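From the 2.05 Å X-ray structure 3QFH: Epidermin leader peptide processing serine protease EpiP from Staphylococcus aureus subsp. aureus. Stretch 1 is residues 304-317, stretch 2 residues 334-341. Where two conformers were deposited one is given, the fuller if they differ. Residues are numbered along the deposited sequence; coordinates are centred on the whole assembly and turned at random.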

# COMPACT_ATOMS: atom_id res chain seq x y z
N LYS A 304 6.65 15.11 -3.17
CA LYS A 304 7.16 13.73 -3.16
C LYS A 304 6.04 12.70 -3.29
O LYS A 304 4.93 12.91 -2.81
CB LYS A 304 7.94 13.44 -1.88
CG LYS A 304 9.22 14.25 -1.73
CD LYS A 304 10.18 13.61 -0.74
CE LYS A 304 10.77 12.30 -1.29
NZ LYS A 304 11.69 11.61 -0.34
N ASP A 305 6.36 11.60 -3.96
CA ASP A 305 5.42 10.49 -4.13
C ASP A 305 5.63 9.61 -2.89
O ASP A 305 6.68 9.01 -2.75
CB ASP A 305 5.76 9.74 -5.43
CG ASP A 305 4.79 8.61 -5.74
OD1 ASP A 305 3.75 8.49 -5.07
OD2 ASP A 305 5.08 7.84 -6.69
N VAL A 306 4.64 9.56 -1.99
CA VAL A 306 4.79 8.81 -0.75
C VAL A 306 3.66 7.79 -0.52
O VAL A 306 2.53 8.00 -0.95
CB VAL A 306 4.90 9.75 0.47
CG1 VAL A 306 5.92 10.84 0.20
CG2 VAL A 306 3.57 10.35 0.83
N PRO A 307 3.96 6.68 0.16
CA PRO A 307 5.24 6.32 0.74
C PRO A 307 6.25 5.66 -0.22
O PRO A 307 7.32 5.25 0.23
CB PRO A 307 4.84 5.32 1.83
CG PRO A 307 3.65 4.63 1.26
CD PRO A 307 2.92 5.66 0.44
N ALA A 308 5.94 5.60 -1.51
CA ALA A 308 6.82 4.92 -2.47
C ALA A 308 8.26 5.41 -2.48
O ALA A 308 9.17 4.60 -2.69
CB ALA A 308 6.24 4.99 -3.90
N SER A 309 8.48 6.70 -2.27
CA SER A 309 9.83 7.26 -2.31
C SER A 309 10.45 7.40 -0.92
O SER A 309 11.51 7.97 -0.79
CB SER A 309 9.82 8.64 -2.98
OG SER A 309 9.03 9.55 -2.20
N MET A 310 9.79 6.89 0.11
CA MET A 310 10.31 7.02 1.47
C MET A 310 11.35 5.98 1.83
O MET A 310 11.55 5.01 1.12
CB MET A 310 9.16 7.00 2.48
CG MET A 310 8.41 8.33 2.61
SD MET A 310 7.02 8.16 3.75
CE MET A 310 6.55 9.87 4.03
N ASP A 311 12.04 6.19 2.94
CA ASP A 311 13.04 5.24 3.39
C ASP A 311 12.38 3.98 3.94
O ASP A 311 11.28 4.04 4.52
CB ASP A 311 13.92 5.86 4.48
CG ASP A 311 14.64 7.12 4.00
OD1 ASP A 311 14.99 7.20 2.79
OD2 ASP A 311 14.87 8.01 4.84
N ASN A 312 13.06 2.85 3.73
CA ASN A 312 12.63 1.56 4.24
C ASN A 312 11.33 0.99 3.68
O ASN A 312 10.55 0.37 4.38
CB ASN A 312 12.60 1.62 5.76
CG ASN A 312 13.96 1.93 6.34
OD1 ASN A 312 14.93 1.28 5.99
ND2 ASN A 312 14.04 2.92 7.23
N VAL A 313 11.10 1.21 2.40
CA VAL A 313 9.93 0.65 1.73
C VAL A 313 10.42 -0.11 0.51
O VAL A 313 11.41 0.27 -0.11
CB VAL A 313 8.94 1.73 1.27
CG1 VAL A 313 8.50 2.61 2.45
CG2 VAL A 313 9.55 2.58 0.20
N VAL A 314 9.73 -1.19 0.18
CA VAL A 314 10.00 -1.94 -1.04
C VAL A 314 9.01 -1.29 -2.05
O VAL A 314 7.79 -1.40 -1.88
CB VAL A 314 9.70 -3.42 -0.87
CG1 VAL A 314 9.76 -4.14 -2.24
CG2 VAL A 314 10.66 -4.04 0.12
N THR A 315 9.53 -0.61 -3.08
CA THR A 315 8.71 0.11 -4.06
C THR A 315 8.52 -0.75 -5.29
O THR A 315 9.50 -1.13 -5.95
CB THR A 315 9.39 1.40 -4.50
OG1 THR A 315 9.74 2.16 -3.35
CG2 THR A 315 8.48 2.26 -5.42
N VAL A 316 7.26 -1.01 -5.62
CA VAL A 316 6.93 -1.93 -6.69
C VAL A 316 6.35 -1.21 -7.90
O VAL A 316 5.35 -0.52 -7.79
CB VAL A 316 5.91 -2.98 -6.20
CG1 VAL A 316 5.59 -4.00 -7.26
CG2 VAL A 316 6.43 -3.65 -4.90
N GLY A 317 7.03 -1.34 -9.04
CA GLY A 317 6.50 -0.81 -10.29
C GLY A 317 5.68 -1.90 -11.00
O GLY A 317 5.73 -3.08 -10.64
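Stretch 2, residues 334-341: NYTDIAAP

Stretch 2 lies alongside stretch 1 and runs in the same direction. It opens as loop at Asn334 and becomes an extended strand that includes Ile338 and runs to Pro341. That strand pairs in parallel with the strand of stretch 1 that takes in Thr315, Val316 and Gly317. The two axes approach to 4.5 Å and cross at -44°. Together the stretches bury 516 Å².

Along stretch 1, Lys304 makes no contact. Asp305 points toward stretch 2, and its OD2 accepts a short hydrogen bond of 2.5 Å from Tyr335 OH. The carboxylate lies at the edge of the Tyr335 ring, near its plane. Val306 points away. A cis peptide bond precedes Pro307, which opens a type I turn ending at Met310. Within this turn Ala308 points toward stretch 2, with CB 3.8 Å from Tyr335 CE1. Ser309 packs at the ring edge, its CB 4.1 Å from Tyr335 CD1. Its OG donates to Asp305 O at 2.5 Å, which ties the turn back to the preceding strand. Met310, Asp311 and Asn312 stay out of reach.

The chain then returns at Val313. A water lies 2.5 Å from Val313 O, 2.7 Å from Thr315 OG1 and 2.5 Å from Asp337 OD2, within hydrogen-bonding reach of all three, and so links the two stretches. Val314 CG1 lies 4.2 Å from Ile338 CG2.

Thr315 is held at several points. Its N donates to Asp337 OD2 at 2.9 Å, and its O accepts from Asp337 N at 3.0 Å. The side chain and backbone of Asp337 thus grip the same residue. Ile338 N adds a weak bond to Thr315 O at 3.4 Å. Thr315 CG2 sits over one face of the Tyr335 ring, 4.1 Å from the centroid, in a CH-pi contact. Thr315 OG1 donates to Ala308 O at 2.6 Å and so braces the strand against the turn.

Val316 pairs with Ile338, CA to CA 5.2 Å. Both side chains lie on one face of the sheet, where Val316 CG2 meets Ile338 CG2 at 3.8 Å. Val316 CA also makes a CA-H...O contact with Ile338 O at 3.4 Å.

Gly317 pairs with Ala339, CA to CA 4.5 Å. Gly317 N donates to Ile338 O at 2.8 Å, and Gly317 O accepts from Ala340 N at 3.0 Å. These two bonds straddle Ala339, as expected for parallel strands. The CB of Ala339 points to the face opposite Ile338. Pro341 points away and makes no contact with stretch 1.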

# COMPACT_ATOMS: atom_id res chain seq x y z
N ASN A 334 16.81 5.23 -7.88
CA ASN A 334 16.63 5.38 -6.45
C ASN A 334 15.18 5.46 -6.03
O ASN A 334 14.81 6.19 -5.12
CB ASN A 334 17.44 6.60 -6.01
CG ASN A 334 18.89 6.47 -6.42
OD1 ASN A 334 19.51 5.45 -6.16
ND2 ASN A 334 19.43 7.49 -7.08
N TYR A 335 14.36 4.66 -6.72
CA TYR A 335 12.93 4.61 -6.49
C TYR A 335 12.45 3.19 -6.69
O TYR A 335 12.24 2.50 -5.73
CB TYR A 335 12.24 5.60 -7.45
CG TYR A 335 10.72 5.64 -7.41
CD1 TYR A 335 10.05 6.37 -6.44
CD2 TYR A 335 9.96 5.00 -8.38
CE1 TYR A 335 8.66 6.44 -6.42
CE2 TYR A 335 8.57 5.07 -8.38
CZ TYR A 335 7.93 5.80 -7.39
OH TYR A 335 6.55 5.89 -7.37
N THR A 336 12.31 2.74 -7.92
CA THR A 336 11.84 1.37 -8.18
C THR A 336 12.82 0.30 -7.65
O THR A 336 14.01 0.34 -7.98
CB THR A 336 11.66 1.17 -9.68
OG1 THR A 336 10.79 2.19 -10.19
CG2 THR A 336 11.08 -0.20 -9.99
N ASP A 337 12.31 -0.63 -6.85
CA ASP A 337 13.11 -1.76 -6.33
C ASP A 337 12.86 -3.07 -7.09
O ASP A 337 13.76 -3.93 -7.19
CB ASP A 337 12.77 -1.98 -4.85
CG ASP A 337 13.20 -0.81 -3.98
OD1 ASP A 337 14.37 -0.40 -4.07
OD2 ASP A 337 12.37 -0.28 -3.21
N ILE A 338 11.64 -3.20 -7.61
CA ILE A 338 11.18 -4.40 -8.26
C ILE A 338 9.91 -4.09 -9.06
O ILE A 338 9.26 -3.09 -8.86
CB ILE A 338 10.87 -5.46 -7.17
CG1 ILE A 338 10.62 -6.84 -7.76
CG2 ILE A 338 9.70 -5.02 -6.32
CD1 ILE A 338 10.67 -7.97 -6.72
N ALA A 339 9.57 -4.98 -9.97
CA ALA A 339 8.36 -4.84 -10.74
C ALA A 339 7.56 -6.15 -10.75
O ALA A 339 8.12 -7.23 -10.69
CB ALA A 339 8.70 -4.42 -12.16
N ALA A 340 6.24 -6.04 -10.80
CA ALA A 340 5.38 -7.22 -10.92
C ALA A 340 4.28 -6.83 -11.93
O ALA A 340 4.06 -5.64 -12.16
CB ALA A 340 4.80 -7.61 -9.58
N PRO A 341 3.61 -7.82 -12.55
CA PRO A 341 2.54 -7.53 -13.53
C PRO A 341 1.36 -6.75 -12.96
O PRO A 341 0.73 -7.16 -11.96
CB PRO A 341 2.08 -8.92 -13.96
CG PRO A 341 3.27 -9.81 -13.70
CD PRO A 341 3.87 -9.27 -12.45
O HOH W 1 12.07 1.87 -1.92